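Putative NADH-depentdent flavin oxidoreductase (Cupriavidus metallidurans, PDB 5OCS) probably works as an NAD(P)H-dependent ene-reductase of the Old Yellow Enzyme family, using bound FMN to reduce activated carbon-carbon double bonds. Local coordinates at residues Y351-P356 and A366-R371; A343-P348 and E360-D365; A46-G51 and R332-A337. All coordinates share one frame; numbering follows the deposited sequence.

Interaction 1. Residues Y351-P356 and A366-R371. With FMN (flavin mononucleotide), chain H.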
# COMPACT_ATOMS: atom_id res chain seq x y z
N TYR D 351 -4.40 -10.33 -3.14
CA TYR D 351 -4.56 -10.28 -1.70
C TYR D 351 -5.76 -11.05 -1.18
O TYR D 351 -6.04 -11.02 0.02
CB TYR D 351 -4.68 -8.82 -1.27
CG TYR D 351 -3.49 -7.94 -1.46
CD1 TYR D 351 -2.23 -8.44 -1.72
CD2 TYR D 351 -3.65 -6.56 -1.38
CE1 TYR D 351 -1.13 -7.61 -1.85
CE2 TYR D 351 -2.57 -5.69 -1.53
CZ TYR D 351 -1.31 -6.23 -1.75
OH TYR D 351 -0.24 -5.36 -1.89
N TRP D 352 -6.41 -11.82 -2.03
CA TRP D 352 -7.62 -12.56 -1.61
C TRP D 352 -7.37 -13.59 -0.46
O TRP D 352 -8.25 -13.83 0.40
CB TRP D 352 -8.24 -13.22 -2.80
CG TRP D 352 -9.05 -12.36 -3.68
CD1 TRP D 352 -9.49 -11.08 -3.44
CD2 TRP D 352 -9.57 -12.72 -4.94
NE1 TRP D 352 -10.26 -10.65 -4.50
CE2 TRP D 352 -10.32 -11.64 -5.43
CE3 TRP D 352 -9.48 -13.88 -5.73
CZ2 TRP D 352 -10.97 -11.68 -6.67
CZ3 TRP D 352 -10.12 -13.91 -6.95
CH2 TRP D 352 -10.86 -12.83 -7.40
N ARG D 353 -6.17 -14.10 -0.38
CA ARG D 353 -5.81 -15.06 0.69
C ARG D 353 -5.57 -14.41 2.04
O ARG D 353 -5.42 -15.12 3.02
CB ARG D 353 -4.58 -15.89 0.29
CG ARG D 353 -4.87 -16.77 -0.90
CD ARG D 353 -3.63 -17.08 -1.72
NE ARG D 353 -2.65 -17.92 -1.03
CZ ARG D 353 -1.48 -18.28 -1.55
NH1 ARG D 353 -1.14 -17.89 -2.78
NH2 ARG D 353 -0.63 -19.03 -0.83
N SER D 354 -5.56 -13.08 2.10
CA SER D 354 -5.35 -12.37 3.36
C SER D 354 -6.49 -12.39 4.34
O SER D 354 -6.31 -11.95 5.47
CB SER D 354 -5.03 -10.90 3.07
OG SER D 354 -6.14 -10.18 2.64
N GLN D 355 -7.66 -12.82 3.90
CA GLN D 355 -8.87 -12.79 4.71
C GLN D 355 -8.59 -13.57 6.00
O GLN D 355 -8.12 -14.69 5.93
CB GLN D 355 -10.00 -13.43 3.91
CG GLN D 355 -11.36 -13.34 4.56
CD GLN D 355 -12.42 -14.15 3.81
OE1 GLN D 355 -13.37 -13.60 3.24
NE2 GLN D 355 -12.27 -15.48 3.81
N PRO D 356 -8.85 -12.98 7.17
CA PRO D 356 -8.64 -13.74 8.41
C PRO D 356 -9.50 -14.99 8.51
O PRO D 356 -10.56 -15.05 7.92
CB PRO D 356 -9.03 -12.75 9.51
CG PRO D 356 -8.67 -11.43 8.92
CD PRO D 356 -9.02 -11.54 7.45
N ALA D 366 -14.17 -13.68 -4.75
CA ALA D 366 -12.85 -14.34 -4.53
C ALA D 366 -12.92 -15.86 -4.81
O ALA D 366 -13.93 -16.50 -4.53
CB ALA D 366 -12.34 -14.10 -3.13
N HIS D 367 -11.86 -16.41 -5.40
CA HIS D 367 -11.74 -17.86 -5.70
C HIS D 367 -10.30 -18.26 -5.40
O HIS D 367 -9.38 -17.45 -5.55
CB HIS D 367 -11.96 -18.18 -7.18
CG HIS D 367 -13.15 -17.53 -7.78
ND1 HIS D 367 -14.44 -17.84 -7.39
CD2 HIS D 367 -13.26 -16.60 -8.76
CE1 HIS D 367 -15.30 -17.11 -8.09
NE2 HIS D 367 -14.61 -16.35 -8.93
N PHE D 368 -10.12 -19.52 -5.05
CA PHE D 368 -8.79 -20.04 -4.72
C PHE D 368 -8.72 -21.53 -5.03
O PHE D 368 -9.66 -22.29 -4.73
CB PHE D 368 -8.51 -19.83 -3.24
CG PHE D 368 -7.24 -20.50 -2.76
CD1 PHE D 368 -6.00 -19.89 -2.96
CD2 PHE D 368 -7.29 -21.77 -2.14
CE1 PHE D 368 -4.83 -20.49 -2.50
CE2 PHE D 368 -6.11 -22.40 -1.71
CZ PHE D 368 -4.88 -21.75 -1.90
N GLY D 369 -7.61 -21.96 -5.59
CA GLY D 369 -7.25 -23.38 -5.59
C GLY D 369 -5.75 -23.44 -5.68
O GLY D 369 -5.12 -22.50 -6.13
N GLN D 370 -5.18 -24.55 -5.24
CA GLN D 370 -3.72 -24.76 -5.35
C GLN D 370 -3.48 -26.23 -5.48
O GLN D 370 -4.24 -27.01 -4.94
CB GLN D 370 -2.98 -24.23 -4.11
CG GLN D 370 -2.16 -22.97 -4.40
CD GLN D 370 -1.23 -22.50 -3.26
OE1 GLN D 370 -0.43 -21.58 -3.46
NE2 GLN D 370 -1.33 -23.11 -2.07
N ARG D 371 -2.40 -26.61 -6.16
CA ARG D 371 -1.96 -28.00 -6.22
C ARG D 371 -1.34 -28.44 -4.88
O ARG D 371 -1.53 -29.63 -4.54
CB ARG D 371 -0.95 -28.21 -7.36
CG ARG D 371 -1.55 -28.06 -8.75
CD ARG D 371 -0.45 -27.80 -9.76
NE ARG D 371 0.34 -29.02 -9.96
CZ ARG D 371 1.47 -29.10 -10.62
NH1 ARG D 371 2.06 -28.02 -11.14
NH2 ARG D 371 2.04 -30.30 -10.75
OXT ARG D 371 -0.71 -27.65 -4.14
N1 FMN H . 5.97 -18.95 1.02
C2 FMN H . 7.17 -18.96 0.33
O2 FMN H . 8.12 -19.61 0.87
N3 FMN H . 7.38 -18.30 -0.83
C4 FMN H . 6.44 -17.59 -1.40
O4 FMN H . 6.65 -16.94 -2.41
C4A FMN H . 5.11 -17.57 -0.79
N5 FMN H . 4.10 -16.90 -1.41
C5A FMN H . 2.90 -16.72 -0.72
C6 FMN H . 1.90 -15.92 -1.29
C7 FMN H . 0.69 -15.74 -0.63
C7M FMN H . -0.39 -14.90 -1.26
C8 FMN H . 0.51 -16.41 0.67
C8M FMN H . -0.78 -16.29 1.43
C9 FMN H . 1.50 -17.18 1.24
C9A FMN H . 2.72 -17.35 0.61
N10 FMN H . 3.73 -18.15 1.18
C10 FMN H . 4.97 -18.23 0.49
C1' FMN H . 3.62 -18.74 2.47
C2' FMN H . 3.87 -17.57 3.45
O2' FMN H . 5.23 -17.07 3.36
C3' FMN H . 3.62 -18.00 4.92
O3' FMN H . 4.60 -19.00 5.26
C4' FMN H . 2.21 -18.57 5.12
O4' FMN H . 1.22 -17.74 4.50
C5' FMN H . 1.91 -18.71 6.61
O5' FMN H . 2.06 -17.48 7.31
P FMN H . 0.83 -16.50 7.60
O1P FMN H . 0.18 -16.11 6.27
O2P FMN H . -0.06 -17.36 8.46
O3P FMN H . 1.53 -15.40 8.35
O HOH W 1 1.84 -19.88 -1.68
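Ala-366 lies over one face of the Trp-352 indole, its CA standing 3.5 Å from the centroid of the six-membered ring and 6° off the normal, a CH-pi contact. The methyl group shifts toward the five-membered ring, with Ala-366 CB 3.6 Å from Trp-352 CD2, while His-367 N approaches CZ3 obliquely. The second flat group, the guanidinium of Arg-353, is layered between two different neighbours. Phe-368 CE1 and Gln-370 CD cover one face. On the opposite face is the dimethylbenzene end of the FMN, with FMN C7 3.4 Å above the middle of the guanidinium plane and FMN C8 3.2 Å from Arg-353 NH2. The Phe-368 ring is tilted by 49° against the guanidinium, and its CE1 lies 3.7 Å from Arg-353 NE. A bend at chi3 (67°) turns NE out of the line of the aliphatic chain. At the edge of the guanidinium, in its plane, a water accepts from Arg-353 NH2 at 2.7 Å and bonds weakly to Gln-370 OE1. This FMN is bound by the second subunit, through Arg-231, Gln-100 and others of that chain; an arginine reaching across the dimer into the neighbour's flavin site matches the arginine finger of YqjM-like Old Yellow Enzymes.

Interaction 2. Residues A343-P348 and E360-D365; sequences ASVNAP and EKLFKD
Val-345 and Phe-363 lie side by side in a single backbone bridge, and the tight part of the contact is built round them. Val-345 N donates to Leu-362 O at 2.9 Å, and Lys-364 N returns a bond of 2.9 Å to Val-345 O, nearly straight at the hydrogen (171°). On the buried side Val-345 CG2 meets the edge of the Phe-363 ring in its plane, 3.9 Å from CD1, whereas the methyl of Ala-347 lies over a face, with CB 3.4 Å from Phe-363 CD1. Trp-335 of helix 333-341 meets the same phenyl ring edge-to-face and helps to bury it.

The other side is looser and more polar. Lys-364 runs extended until a bend at chi4 (-58°) swings NZ back onto Ser-344 OG, to which it donates at 2.9 Å. Asn-346 merely crosses the lysine chain, its ND2 4.0 Å from Lys-364 CD. Beyond the bridge the two backbones part, and a water joins them, accepting from Ala-347 N and donating to Lys-364 O. Two bonds from one residue, Val-345, to the neighbours of its partner define an isolated parallel beta bridge, here pairing two irregular runs of the C-terminal tail.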
# COMPACT_ATOMS: atom_id res chain seq x y z
N ALA D 343 -20.36 -6.50 5.37
CA ALA D 343 -20.40 -6.16 3.97
C ALA D 343 -19.20 -6.79 3.25
O ALA D 343 -18.37 -7.44 3.84
CB ALA D 343 -20.38 -4.64 3.82
N SER D 344 -19.11 -6.54 1.96
CA SER D 344 -17.99 -7.03 1.19
C SER D 344 -17.39 -5.90 0.40
O SER D 344 -17.98 -4.84 0.25
CB SER D 344 -18.41 -8.25 0.36
OG SER D 344 -19.36 -7.95 -0.63
N VAL D 345 -16.17 -6.12 -0.07
CA VAL D 345 -15.40 -5.09 -0.72
C VAL D 345 -14.69 -5.70 -1.91
O VAL D 345 -14.46 -6.91 -1.94
CB VAL D 345 -14.29 -4.48 0.16
CG1 VAL D 345 -14.81 -3.36 1.05
CG2 VAL D 345 -13.55 -5.57 0.95
N ASN D 346 -14.35 -4.86 -2.87
CA ASN D 346 -13.44 -5.22 -3.95
C ASN D 346 -12.03 -5.16 -3.47
O ASN D 346 -11.58 -4.12 -3.03
CB ASN D 346 -13.53 -4.20 -5.07
CG ASN D 346 -14.77 -4.34 -5.85
OD1 ASN D 346 -14.89 -5.25 -6.64
ND2 ASN D 346 -15.71 -3.43 -5.63
N ALA D 347 -11.33 -6.29 -3.53
CA ALA D 347 -9.94 -6.34 -3.16
C ALA D 347 -9.21 -6.97 -4.36
O ALA D 347 -9.79 -7.78 -5.09
CB ALA D 347 -9.71 -7.16 -1.88
N PRO D 348 -7.96 -6.56 -4.57
CA PRO D 348 -7.22 -7.16 -5.67
C PRO D 348 -7.03 -8.65 -5.41
O PRO D 348 -6.76 -9.06 -4.27
CB PRO D 348 -5.88 -6.43 -5.62
CG PRO D 348 -5.75 -5.90 -4.27
CD PRO D 348 -7.14 -5.63 -3.79
N GLU D 360 -15.53 -14.96 6.26
CA GLU D 360 -15.80 -15.60 4.97
C GLU D 360 -16.51 -14.57 4.11
O GLU D 360 -17.25 -13.74 4.66
CB GLU D 360 -16.71 -16.83 5.15
CG GLU D 360 -16.11 -17.96 5.98
CD GLU D 360 -14.79 -18.47 5.42
OE1 GLU D 360 -14.61 -18.47 4.18
OE2 GLU D 360 -13.91 -18.87 6.24
N LYS D 361 -16.28 -14.62 2.80
CA LYS D 361 -17.00 -13.76 1.83
C LYS D 361 -16.73 -12.26 1.95
O LYS D 361 -17.51 -11.48 1.44
CB LYS D 361 -18.53 -13.94 1.91
CG LYS D 361 -19.04 -15.37 1.85
CD LYS D 361 -18.99 -15.91 0.43
CE LYS D 361 -19.63 -17.28 0.34
NZ LYS D 361 -18.83 -18.16 -0.56
N LEU D 362 -15.65 -11.87 2.62
CA LEU D 362 -15.29 -10.44 2.73
C LEU D 362 -15.00 -9.85 1.35
O LEU D 362 -15.38 -8.69 1.05
CB LEU D 362 -14.08 -10.26 3.66
CG LEU D 362 -13.62 -8.81 3.88
CD1 LEU D 362 -14.75 -8.03 4.54
CD2 LEU D 362 -12.39 -8.74 4.76
N PHE D 363 -14.28 -10.61 0.54
CA PHE D 363 -13.87 -10.12 -0.74
C PHE D 363 -14.82 -10.57 -1.84
O PHE D 363 -15.07 -11.77 -2.00
CB PHE D 363 -12.45 -10.57 -1.03
CG PHE D 363 -11.43 -10.12 -0.01
CD1 PHE D 363 -11.43 -8.83 0.51
CD2 PHE D 363 -10.42 -10.97 0.36
CE1 PHE D 363 -10.47 -8.41 1.40
CE2 PHE D 363 -9.47 -10.58 1.27
CZ PHE D 363 -9.48 -9.29 1.78
N LYS D 364 -15.32 -9.62 -2.63
CA LYS D 364 -16.29 -9.93 -3.68
C LYS D 364 -15.71 -10.85 -4.74
O LYS D 364 -14.62 -10.60 -5.27
CB LYS D 364 -16.76 -8.66 -4.37
CG LYS D 364 -17.50 -7.67 -3.50
CD LYS D 364 -17.95 -6.44 -4.30
CE LYS D 364 -18.58 -5.38 -3.41
NZ LYS D 364 -19.76 -5.90 -2.68
N ASP D 365 -16.41 -11.95 -5.00
CA ASP D 365 -16.08 -12.89 -6.07
C ASP D 365 -14.71 -13.58 -5.96
O ASP D 365 -14.18 -14.02 -6.96
CB ASP D 365 -16.20 -12.21 -7.44
CG ASP D 365 -17.55 -11.53 -7.63
OD1 ASP D 365 -18.60 -12.17 -7.44
OD2 ASP D 365 -17.55 -10.34 -7.95
O HOH W 2 -12.68 -8.61 -4.75

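Interaction 3. Residues A46-G51 and R332-A337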
# COMPACT_ATOMS: atom_id res chain seq x y z
N ALA D 46 -6.00 3.26 -3.95
CA ALA D 46 -6.88 2.77 -4.98
C ALA D 46 -7.28 1.30 -4.78
O ALA D 46 -8.30 0.89 -5.36
CB ALA D 46 -6.27 2.96 -6.37
N LEU D 47 -6.50 0.54 -4.01
CA LEU D 47 -6.77 -0.87 -3.72
C LEU D 47 -7.45 -1.14 -2.39
O LEU D 47 -7.59 -2.29 -1.97
CB LEU D 47 -5.44 -1.63 -3.83
CG LEU D 47 -4.90 -1.57 -5.28
CD1 LEU D 47 -3.50 -2.15 -5.39
CD2 LEU D 47 -5.78 -2.22 -6.32
N SER D 48 -7.92 -0.07 -1.74
CA SER D 48 -8.49 -0.12 -0.42
C SER D 48 -9.92 -0.61 -0.31
O SER D 48 -10.38 -0.83 0.80
CB SER D 48 -8.44 1.25 0.21
OG SER D 48 -9.30 2.12 -0.49
N GLY D 49 -10.61 -0.72 -1.45
CA GLY D 49 -12.02 -1.03 -1.48
C GLY D 49 -12.96 0.12 -1.21
O GLY D 49 -14.19 -0.08 -1.18
N ALA D 50 -12.43 1.32 -1.02
CA ALA D 50 -13.30 2.51 -0.92
C ALA D 50 -13.99 2.71 -2.27
O ALA D 50 -13.51 2.28 -3.34
CB ALA D 50 -12.46 3.74 -0.58
N GLY D 51 -15.09 3.46 -2.25
CA GLY D 51 -15.78 3.79 -3.46
C GLY D 51 -15.16 4.86 -4.32
O GLY D 51 -15.23 4.80 -5.57
N ARG D 332 -6.20 -0.37 4.59
CA ARG D 332 -7.25 -1.34 4.40
C ARG D 332 -8.52 -1.01 5.21
O ARG D 332 -9.39 -1.90 5.42
CB ARG D 332 -6.75 -2.74 4.80
CG ARG D 332 -5.44 -3.15 4.13
CD ARG D 332 -5.53 -3.31 2.63
NE ARG D 332 -4.34 -4.06 2.25
CZ ARG D 332 -3.24 -3.59 1.66
NH1 ARG D 332 -3.19 -2.39 1.12
NH2 ARG D 332 -2.20 -4.41 1.55
N TRP D 333 -8.65 0.24 5.66
CA TRP D 333 -9.81 0.64 6.46
C TRP D 333 -11.16 0.16 5.91
O TRP D 333 -12.00 -0.38 6.69
CB TRP D 333 -9.83 2.17 6.68
CG TRP D 333 -10.83 2.63 7.74
CD1 TRP D 333 -10.56 2.84 9.04
CD2 TRP D 333 -12.23 2.88 7.57
NE1 TRP D 333 -11.69 3.21 9.71
CE2 TRP D 333 -12.74 3.26 8.83
CE3 TRP D 333 -13.10 2.86 6.46
CZ2 TRP D 333 -14.07 3.60 9.04
CZ3 TRP D 333 -14.46 3.19 6.67
CH2 TRP D 333 -14.91 3.55 7.97
N PRO D 334 -11.39 0.27 4.59
CA PRO D 334 -12.70 -0.18 4.10
C PRO D 334 -12.85 -1.70 4.22
O PRO D 334 -13.96 -2.18 4.50
CB PRO D 334 -12.75 0.30 2.64
CG PRO D 334 -11.67 1.39 2.56
CD PRO D 334 -10.61 0.94 3.52
N TRP D 335 -11.77 -2.47 4.06
CA TRP D 335 -11.89 -3.92 4.33
C TRP D 335 -12.31 -4.22 5.81
O TRP D 335 -13.21 -5.04 6.12
CB TRP D 335 -10.59 -4.64 4.12
CG TRP D 335 -9.97 -4.57 2.76
CD1 TRP D 335 -10.34 -3.80 1.69
CD2 TRP D 335 -8.79 -5.27 2.37
NE1 TRP D 335 -9.48 -4.03 0.63
CE2 TRP D 335 -8.53 -4.94 1.03
CE3 TRP D 335 -7.96 -6.20 3.02
CZ2 TRP D 335 -7.43 -5.47 0.33
CZ3 TRP D 335 -6.88 -6.71 2.34
CH2 TRP D 335 -6.63 -6.35 1.01
N HIS D 336 -11.65 -3.52 6.72
CA HIS D 336 -11.85 -3.68 8.16
C HIS D 336 -13.23 -3.22 8.56
O HIS D 336 -13.89 -3.93 9.36
CB HIS D 336 -10.75 -3.02 8.93
CG HIS D 336 -9.41 -3.57 8.59
ND1 HIS D 336 -8.25 -2.83 8.68
CD2 HIS D 336 -9.07 -4.76 8.05
CE1 HIS D 336 -7.23 -3.58 8.29
NE2 HIS D 336 -7.70 -4.76 7.91
N ALA D 337 -13.71 -2.15 7.92
CA ALA D 337 -15.08 -1.69 8.13
C ALA D 337 -16.14 -2.69 7.62
O ALA D 337 -17.18 -2.95 8.30
CB ALA D 337 -15.31 -0.29 7.55
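Pro-334 and Trp-335, in the first turn of the last helix of the TIM barrel, bear on the carbonyl of Ser-48 in the loop that joins helix 36-46 to strand 52-59. The two rings share this one oxygen. Ser-48 O is 3.1 Å from Pro-334 CG and almost as near to CB and CD, so three ring carbons of the proline crowd round it. The indole meets it obliquely through its five-membered ring, with Trp-335 CD1 3.1 Å away; NE1 is also close, at 3.3 Å, but the angle is too poor for a hydrogen bond. Trp-335 CG lies anti to its carbonyl carbon (chi1 -59°), which starts the side chain off toward the loop.

Gly-49 N comes to the edge of the indole, near its plane. Gly-49, with a positive phi of 79°, has no side chain between its backbone and the indole edge. Arg-332 CD, from the N-cap position, lies over one face of the indole, 3.4 Å above its plane. Met-327 of helix 325-329 packs against both Ser-48 and Pro-334, and Ile-19 and Ile-21 of the first barrel strand extend the same apolar layer.

The loop is braced from within. Ser-48 OG is bonded to Met-45 O and accepts from Ala-50 N at 3.3 Å, forming an ST turn. Within this turn the methyl of Ala-50 lies beside the proline ring, with Ala-50 CB 4.0 Å from Pro-334 CG.

In the fold
The three contacts run outward from the barrel: the centres of interactions 3 and 2 are about 10 Å apart, those of 2 and 1 about 11 Å, and those of 3 and 1 about 18 Å. Along the chain interaction 3 closes first, joining the loop before strand 52-59 to helix 333-341. Interactions 2 and 1 follow in the irregular tail after that helix, and the segments of the two interleave along the sequence, so the tail folds back on itself. Trp-335 is the point where barrel and tail meet, packing on Val-345, Ala-347 and Ser-354, while Gln-355 OE1 bonds to Leu-362 N between interactions 1 and 2. All three touch the second subunit, and the outermost delivers Arg-353 to that subunit's flavin.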